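PDB 4YVO: protein FLUORESCENT IN BLUE LIGHT, chloroplastic from Arabidopsis thaliana, which acts in chloroplasts as a negative regulator of tetrapyrrole and chlorophyll biosynthesis, probably by repressing the HEMA1 glutamyl-tRNA reductase, which it contacts in the absence of light. Local coordinates for residues Asp140-Leu145 against Gly152-Thr157; Ala100-Gln103 against Arg109-Ile112; Glu90-Ala95 against Glu127-Thr132. One frame throughout, in Å; residues are numbered along the deposited sequence.

In the fold
The crystallised piece is the TPR domain of the protein, an all-helical array with two kinds of junction: within a repeat (contacts 1 and 2) and between repeats (contact 3). Contact 2 (100-103 with 109-112) joins helices 88-104 and 108-125 inside the second repeat, and contact 1 (140-145 with 152-157) joins helices 131-144 and 148-162 inside the third. Contact 3 runs from helix 88-104 to the connection leading into helix 131-144, with contact 2 nested within its loop; contact 1 follows both. The centres of contacts 1 and 2 lie about 13 Å apart, and the two touch where Cys141 packs on Ile112 and Gln103; the centre of contact 3 is about 15 Å from that of contact 2. Hairpins and inter-repeat link together build one continuous array.

Contact 1: residues Asp140-Leu145 against Gly152-Thr157; sequences DCYTEL and GKFYDT
In the helix hairpin of the third TPR, Tyr142 of helix 131-144 meets Phe154 of helix 148-162. Both residues direct their CB atoms toward the partner helix. In each, CG lies anti to the carbonyl carbon and beside the backbone N (chi1 -81° for Tyr142, -79° for Phe154), so that both rings lean to the same flank of the helix pair and meet there. The two rings are neither parallel nor perpendicular: their planes are inclined at 33° and their centroids stand 5.8 Å apart, too oblique for a stack or a T-shaped pair. What touches is one flank of each ring, the CD2-CE2 side of Tyr142 against the CD2-CE2 side of Phe154, a purely apolar meeting with no hydrogen bond between the segments.

Other neighbours complete the setting. Phe154 also lies against Tyr135, Ile138 and Ala139 of helix 131-144, while Tyr142 reaches Lys150 and Ala151 on one helix and Ile112 of the preceding repeat on another. The nearest approach between the rings is from Tyr142 CE2 to Phe154 CE2, at 3.8 Å.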
loop_
_atom_site.group_PDB
_atom_site.type_symbol
_atom_site.label_atom_id
_atom_site.label_comp_id
_atom_site.label_asym_id
_atom_site.label_seq_id
_atom_site.Cartn_x
_atom_site.Cartn_y
_atom_site.Cartn_z
ATOM N N ASP A 140 11.338 -1.185 -4.347
ATOM C CA ASP A 140 12.000 -1.894 -3.254
ATOM C C ASP A 140 11.670 -3.387 -3.256
ATOM O O ASP A 140 12.543 -4.234 -3.023
ATOM C CB ASP A 140 11.616 -1.284 -1.902
ATOM C CG ASP A 140 12.194 0.105 -1.701
ATOM O OD1 ASP A 140 13.118 0.498 -2.448
ATOM O OD2 ASP A 140 11.730 0.810 -0.778
ATOM N N CYS A 141 10.404 -3.709 -3.524
ATOM C CA CYS A 141 9.986 -5.106 -3.608
ATOM C C CYS A 141 10.691 -5.842 -4.742
ATOM O O CYS A 141 11.193 -6.953 -4.549
ATOM C CB CYS A 141 8.471 -5.219 -3.780
ATOM S SG CYS A 141 7.515 -4.768 -2.327
ATOM N N TYR A 142 10.732 -5.229 -5.924
ATOM C CA TYR A 142 11.384 -5.859 -7.064
ATOM C C TYR A 142 12.882 -6.029 -6.811
ATOM O O TYR A 142 13.475 -7.016 -7.232
ATOM C CB TYR A 142 11.123 -5.082 -8.358
ATOM C CG TYR A 142 9.785 -5.387 -8.996
ATOM C CD1 TYR A 142 9.433 -6.688 -9.342
ATOM C CD2 TYR A 142 8.886 -4.371 -9.292
ATOM C CE1 TYR A 142 8.211 -6.964 -9.929
ATOM C CE2 TYR A 142 7.666 -4.639 -9.890
ATOM C CZ TYR A 142 7.330 -5.934 -10.206
ATOM O OH TYR A 142 6.111 -6.192 -10.799
ATOM N N THR A 143 13.484 -5.077 -6.104
ATOM C CA THR A 143 14.889 -5.198 -5.725
ATOM C C THR A 143 15.126 -6.431 -4.846
ATOM O O THR A 143 16.065 -7.197 -5.072
ATOM C CB THR A 143 15.393 -3.926 -5.013
ATOM O OG1 THR A 143 15.310 -2.817 -5.916
ATOM C CG2 THR A 143 16.839 -4.099 -4.555
ATOM N N GLU A 144 14.267 -6.634 -3.851
ATOM C CA GLU A 144 14.388 -7.820 -3.007
ATOM C C GLU A 144 14.171 -9.120 -3.782
ATOM O O GLU A 144 14.720 -10.160 -3.421
ATOM C CB GLU A 144 13.433 -7.748 -1.816
ATOM C CG GLU A 144 13.684 -6.560 -0.907
ATOM C CD GLU A 144 15.057 -6.593 -0.267
ATOM O OE1 GLU A 144 15.588 -7.700 -0.028
ATOM O OE2 GLU A 144 15.605 -5.502 0.006
ATOM N N LEU A 145 13.379 -9.056 -4.847
ATOM C CA LEU A 145 13.109 -10.222 -5.677
ATOM C C LEU A 145 14.191 -10.442 -6.729
ATOM O O LEU A 145 14.170 -11.438 -7.446
ATOM C CB LEU A 145 11.747 -10.088 -6.356
ATOM C CG LEU A 145 10.553 -10.130 -5.403
ATOM C CD1 LEU A 145 9.284 -9.724 -6.132
ATOM C CD2 LEU A 145 10.419 -11.529 -4.810
ATOM N N GLY A 152 14.259 -0.973 -11.596
ATOM C CA GLY A 152 14.783 0.236 -12.199
ATOM C C GLY A 152 13.702 1.120 -12.787
ATOM O O GLY A 152 13.755 2.339 -12.644
ATOM N N LYS A 153 12.722 0.514 -13.458
ATOM C CA LYS A 153 11.633 1.284 -14.058
ATOM C C LYS A 153 10.832 2.018 -12.985
ATOM O O LYS A 153 10.559 3.217 -13.104
ATOM C CB LYS A 153 10.700 0.394 -14.891
ATOM C CG LYS A 153 11.303 -0.185 -16.166
ATOM C CD LYS A 153 10.197 -0.754 -17.059
ATOM C CE LYS A 153 10.737 -1.705 -18.118
ATOM N NZ LYS A 153 10.972 -3.070 -17.564
ATOM N N PHE A 154 10.457 1.305 -11.930
ATOM C CA PHE A 154 9.679 1.928 -10.866
ATOM C C PHE A 154 10.499 2.958 -10.086
ATOM O O PHE A 154 9.987 4.010 -9.701
ATOM C CB PHE A 154 9.073 0.867 -9.938
ATOM C CG PHE A 154 7.841 0.217 -10.502
ATOM C CD1 PHE A 154 6.586 0.763 -10.265
ATOM C CD2 PHE A 154 7.934 -0.917 -11.294
ATOM C CE1 PHE A 154 5.441 0.184 -10.795
ATOM C CE2 PHE A 154 6.799 -1.498 -11.823
ATOM C CZ PHE A 154 5.550 -0.945 -11.575
ATOM N N TYR A 155 11.771 2.650 -9.862
ATOM C CA TYR A 155 12.658 3.569 -9.170
ATOM C C TYR A 155 12.829 4.881 -9.943
ATOM O O TYR A 155 12.801 5.964 -9.357
ATOM C CB TYR A 155 14.009 2.899 -8.918
ATOM C CG TYR A 155 14.999 3.799 -8.246
ATOM C CD1 TYR A 155 14.877 4.110 -6.902
ATOM C CD2 TYR A 155 16.060 4.346 -8.957
ATOM C CE1 TYR A 155 15.787 4.945 -6.278
ATOM C CE2 TYR A 155 16.973 5.176 -8.342
ATOM C CZ TYR A 155 16.830 5.470 -7.003
ATOM O OH TYR A 155 17.732 6.295 -6.386
ATOM N N ASP A 156 12.988 4.783 -11.258
ATOM C CA ASP A 156 13.149 5.975 -12.084
ATOM C C ASP A 156 11.915 6.873 -11.997
ATOM O O ASP A 156 12.031 8.096 -11.891
ATOM C CB ASP A 156 13.438 5.601 -13.540
ATOM C CG ASP A 156 14.849 5.063 -13.742
ATOM O OD1 ASP A 156 15.713 5.257 -12.856
ATOM O OD2 ASP A 156 15.098 4.446 -14.798
ATOM N N THR A 157 10.733 6.264 -12.023
ATOM C CA THR A 157 9.495 7.030 -11.920
ATOM C C THR A 157 9.343 7.654 -10.531
ATOM O O THR A 157 8.922 8.807 -10.392
ATOM C CB THR A 157 8.282 6.151 -12.241
ATOM O OG1 THR A 157 8.458 5.575 -13.540
ATOM C CG2 THR A 157 7.001 6.974 -12.234
#

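Contact 2: residues Ala100-Gln103 against Arg109-Ile112; sequences ASLQ and REAI
Apolar contact between Leu102 and Ala111 forms the centre of this junction, at the point where the two backbones draw nearest, with Leu102 CA only 5.1 Å from Ala111 CA. The methyl of Ala111 meets two neighbours at once: its CB lies 3.8 Å from Leu102 CB, and the same CB is 3.8 Å from Gln103 CG. The small side chain of Ala111 is consistent with so close an approach.

Leu102 continues past the alanine toward Glu110. With CG anti to its own carbonyl carbon (chi1 -70°), the leucine sends its two methyls to different parts of the glutamate: CD1 rests on the backbone, 3.7 Å from Glu110 C, and also meets Glu110 CB, whereas CD2 lies 3.6 Å from Glu110 OE1. The two side chains cross at about a right angle. This is the hairpin of the second TPR, helices 88-104 and 108-125 packed close to the turn that joins them; Tyr72 of helix 68-84 in the preceding repeat also covers Leu102. With an alanine in place of Leu102 the CD1 and CD2 methyls are gone, which would probably leave a gap over the Glu110 backbone and the glutamate side chain without that neighbour, while the CB contact with Ala111 could remain.

Polar interaction across the two segments is absent, no hydrogen bond joining them. The amide of Gln103 is engaged farther along the partner helix, where OE1 accepts a hydrogen bond from NE2 of His115, while its CG also packs on Cys141 of helix 131-144.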
loop_
_atom_site.group_PDB
_atom_site.type_symbol
_atom_site.label_atom_id
_atom_site.label_comp_id
_atom_site.label_asym_id
_atom_site.label_seq_id
_atom_site.Cartn_x
_atom_site.Cartn_y
_atom_site.Cartn_z
ATOM N N ALA A 100 2.816 -2.744 2.928
ATOM C CA ALA A 100 3.879 -2.545 3.915
ATOM C C ALA A 100 3.977 -3.734 4.872
ATOM O O ALA A 100 5.073 -4.185 5.214
ATOM C CB ALA A 100 3.663 -1.247 4.685
ATOM N N SER A 101 2.828 -4.256 5.293
ATOM C CA SER A 101 2.800 -5.409 6.190
ATOM C C SER A 101 3.447 -6.626 5.537
ATOM O O SER A 101 4.187 -7.377 6.178
ATOM C CB SER A 101 1.363 -5.757 6.577
ATOM O OG SER A 101 0.756 -4.696 7.290
ATOM N N LEU A 102 3.163 -6.815 4.256
ATOM C CA LEU A 102 3.723 -7.936 3.517
ATOM C C LEU A 102 5.229 -7.776 3.290
ATOM O O LEU A 102 5.980 -8.749 3.381
ATOM C CB LEU A 102 2.965 -8.139 2.208
ATOM C CG LEU A 102 1.547 -8.675 2.416
ATOM C CD1 LEU A 102 0.711 -8.388 1.183
ATOM C CD2 LEU A 102 1.576 -10.161 2.740
ATOM N N GLN A 103 5.674 -6.551 3.019
ATOM C CA GLN A 103 7.110 -6.280 2.928
ATOM C C GLN A 103 7.837 -6.660 4.212
ATOM O O GLN A 103 8.904 -7.276 4.163
ATOM C CB GLN A 103 7.385 -4.812 2.625
ATOM C CG GLN A 103 7.134 -4.419 1.196
ATOM C CD GLN A 103 7.330 -2.932 0.990
ATOM O OE1 GLN A 103 6.384 -2.150 1.085
ATOM N NE2 GLN A 103 8.573 -2.527 0.759
ATOM N N ARG A 109 6.214 -10.444 -3.467
ATOM C CA ARG A 109 5.275 -10.572 -4.578
ATOM C C ARG A 109 3.861 -10.181 -4.171
ATOM O O ARG A 109 3.183 -9.440 -4.882
ATOM C CB ARG A 109 5.301 -11.986 -5.171
ATOM C CG ARG A 109 6.330 -12.120 -6.272
ATOM C CD ARG A 109 6.457 -13.542 -6.816
ATOM N NE ARG A 109 7.852 -13.979 -6.804
ATOM C CZ ARG A 109 8.783 -13.536 -7.644
ATOM N NH1 ARG A 109 8.473 -12.644 -8.578
ATOM N NH2 ARG A 109 10.028 -13.982 -7.549
ATOM N N GLU A 110 3.421 -10.681 -3.026
ATOM C CA GLU A 110 2.111 -10.305 -2.521
ATOM C C GLU A 110 2.085 -8.804 -2.250
ATOM O O GLU A 110 1.088 -8.136 -2.515
ATOM C CB GLU A 110 1.766 -11.068 -1.242
ATOM C CG GLU A 110 1.541 -12.556 -1.422
ATOM C CD GLU A 110 1.210 -13.230 -0.110
ATOM O OE1 GLU A 110 0.319 -12.719 0.608
ATOM O OE2 GLU A 110 1.849 -14.256 0.213
ATOM N N ALA A 111 3.179 -8.265 -1.722
ATOM C CA ALA A 111 3.234 -6.833 -1.424
ATOM C C ALA A 111 3.005 -6.003 -2.684
ATOM O O ALA A 111 2.250 -5.028 -2.670
ATOM C CB ALA A 111 4.563 -6.468 -0.770
ATOM N N ILE A 112 3.632 -6.414 -3.783
ATOM C CA ILE A 112 3.464 -5.718 -5.058
ATOM C C ILE A 112 2.007 -5.695 -5.500
ATOM O O ILE A 112 1.530 -4.686 -6.014
ATOM C CB ILE A 112 4.373 -6.308 -6.163
ATOM C CG1 ILE A 112 5.832 -5.978 -5.851
ATOM C CG2 ILE A 112 4.004 -5.764 -7.545
ATOM C CD1 ILE A 112 6.835 -6.827 -6.621
#

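Contact 3: residues Glu90-Ala95 against Glu127-Thr132; sequences EEKKAA and EDSGIT
Lys92 reaches from helix 88-104 into the loop ahead of helix 131-144, and its ammonium group is the donor to which three acceptors of that loop turn. Its side chain, bent at the third torsion (chi3 -59°) and otherwise extended beyond CG, brings NZ within 2.7 Å of Ser129 O, in the carbonyl plane and on a lone pair. A second bond, of 2.9 Å, runs from Lys92 NZ to Glu127 O, here from above the carbonyl plane. The third is a salt bridge: Lys92 NZ stands 2.8 Å from Glu127 OE1, approaching from above the carboxylate plane. Ser122 OG of helix 108-125 is a further hydrogen-bonding partner of the amine. Lys92 is buried, so these oxygens are likely to offset the cost of placing its charge there.

The acceptors are held in turn. Glu127 OE2 receives the backbone N-H of Ser129 at 2.9 Å, with an N-H...acceptor angle of 156°, so the carboxylate is tied at one oxygen to the lysine and at the other to its own loop. Glu127 O has a second, weak partner in Ser122 OG. On the helix side, Lys93 NZ makes a salt bridge of 2.8 Å to Glu90 OE2, separate from the Lys92 site.

From Asp128 to Ile131 the loop makes a type II beta turn, closed by Ile131 N to Asp128 O at 3.3 Å. Gly130, with positive phi, is the N-cap of helix 131-144. Just ahead of it, Lys92 ties the first helix of the second TPR to the loop that leads into the third.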
loop_
_atom_site.group_PDB
_atom_site.type_symbol
_atom_site.label_atom_id
_atom_site.label_comp_id
_atom_site.label_asym_id
_atom_site.label_seq_id
_atom_site.Cartn_x
_atom_site.Cartn_y
_atom_site.Cartn_z
ATOM N N GLU A 90 -9.838 5.743 1.112
ATOM C CA GLU A 90 -9.514 4.895 2.252
ATOM C C GLU A 90 -9.039 3.523 1.788
ATOM O O GLU A 90 -8.202 2.890 2.440
ATOM C CB GLU A 90 -10.709 4.771 3.198
ATOM C CG GLU A 90 -11.126 6.093 3.827
ATOM C CD GLU A 90 -9.965 6.816 4.471
ATOM O OE1 GLU A 90 -9.455 6.327 5.499
ATOM O OE2 GLU A 90 -9.554 7.872 3.946
ATOM N N GLU A 91 -9.566 3.064 0.656
ATOM C CA GLU A 91 -9.124 1.798 0.085
ATOM C C GLU A 91 -7.627 1.822 -0.208
ATOM O O GLU A 91 -6.919 0.847 0.049
ATOM C CB GLU A 91 -9.908 1.467 -1.189
ATOM C CG GLU A 91 -9.637 0.075 -1.710
ATOM C CD GLU A 91 -10.373 -0.230 -2.998
ATOM O OE1 GLU A 91 -11.184 0.618 -3.446
ATOM O OE2 GLU A 91 -10.141 -1.322 -3.570
ATOM N N LYS A 92 -7.149 2.935 -0.748
ATOM C CA LYS A 92 -5.726 3.087 -1.020
ATOM C C LYS A 92 -4.885 3.037 0.257
ATOM O O LYS A 92 -3.789 2.483 0.253
ATOM C CB LYS A 92 -5.458 4.369 -1.830
ATOM C CG LYS A 92 -5.963 4.252 -3.268
ATOM C CD LYS A 92 -5.406 5.318 -4.200
ATOM C CE LYS A 92 -5.733 6.715 -3.749
ATOM N NZ LYS A 92 -5.088 7.775 -4.613
ATOM N N LYS A 93 -5.393 3.604 1.347
ATOM C CA LYS A 93 -4.659 3.564 2.611
ATOM C C LYS A 93 -4.561 2.120 3.120
ATOM O O LYS A 93 -3.518 1.693 3.634
ATOM C CB LYS A 93 -5.327 4.455 3.664
ATOM C CG LYS A 93 -5.371 5.940 3.302
ATOM C CD LYS A 93 -6.014 6.759 4.418
ATOM C CE LYS A 93 -6.286 8.186 3.966
ATOM N NZ LYS A 93 -7.151 8.925 4.931
ATOM N N ALA A 94 -5.645 1.371 2.977
ATOM C CA ALA A 94 -5.647 -0.025 3.401
ATOM C C ALA A 94 -4.688 -0.848 2.540
ATOM O O ALA A 94 -3.932 -1.673 3.058
ATOM C CB ALA A 94 -7.065 -0.603 3.356
ATOM N N ALA A 95 -4.711 -0.609 1.230
ATOM C CA ALA A 95 -3.835 -1.334 0.317
ATOM C C ALA A 95 -2.364 -1.049 0.616
ATOM O O ALA A 95 -1.541 -1.963 0.601
ATOM C CB ALA A 95 -4.168 -0.999 -1.132
ATOM N N GLU A 127 -7.149 10.420 -9.027
ATOM C CA GLU A 127 -6.889 10.978 -7.717
ATOM C C GLU A 127 -5.552 10.407 -7.265
ATOM O O GLU A 127 -5.408 9.207 -7.078
ATOM C CB GLU A 127 -8.026 10.605 -6.762
ATOM C CG GLU A 127 -8.002 11.349 -5.442
ATOM C CD GLU A 127 -6.993 10.763 -4.481
ATOM O OE1 GLU A 127 -7.123 9.570 -4.134
ATOM O OE2 GLU A 127 -6.059 11.491 -4.090
ATOM N N ASP A 128 -4.577 11.290 -7.089
ATOM C CA ASP A 128 -3.168 10.904 -7.050
ATOM C C ASP A 128 -2.526 10.625 -5.697
ATOM O O ASP A 128 -1.327 10.323 -5.657
ATOM C CB ASP A 128 -2.330 11.964 -7.760
ATOM C CG ASP A 128 -2.345 13.324 -7.044
ATOM O OD1 ASP A 128 -2.789 13.440 -5.873
ATOM O OD2 ASP A 128 -1.913 14.299 -7.667
ATOM N N SER A 129 -3.294 10.732 -4.610
ATOM C CA SER A 129 -2.756 10.476 -3.270
ATOM C C SER A 129 -2.010 9.144 -3.214
ATOM O O SER A 129 -2.548 8.121 -3.631
ATOM C CB SER A 129 -3.857 10.530 -2.182
ATOM O OG SER A 129 -4.866 9.551 -2.332
ATOM N N GLY A 130 -0.759 9.176 -2.752
ATOM C CA GLY A 130 -0.030 7.959 -2.434
ATOM C C GLY A 130 0.713 7.279 -3.571
ATOM O O GLY A 130 1.423 6.298 -3.339
ATOM N N ILE A 131 0.573 7.765 -4.797
ATOM C CA ILE A 131 1.259 7.028 -5.850
ATOM C C ILE A 131 2.767 7.137 -5.792
ATOM O O ILE A 131 3.423 6.132 -6.054
ATOM C CB ILE A 131 0.724 7.230 -7.274
ATOM C CG1 ILE A 131 1.089 8.595 -7.853
ATOM C CG2 ILE A 131 -0.749 6.992 -7.312
ATOM C CD1 ILE A 131 0.908 8.614 -9.365
ATOM N N THR A 132 3.325 8.267 -5.365
ATOM C CA THR A 132 4.777 8.370 -5.245
ATOM C C THR A 132 5.342 7.299 -4.314
ATOM O O THR A 132 6.284 6.575 -4.660
ATOM C CB THR A 132 5.198 9.760 -4.748
ATOM O OG1 THR A 132 4.581 10.750 -5.573
ATOM C CG2 THR A 132 6.722 9.917 -4.795
#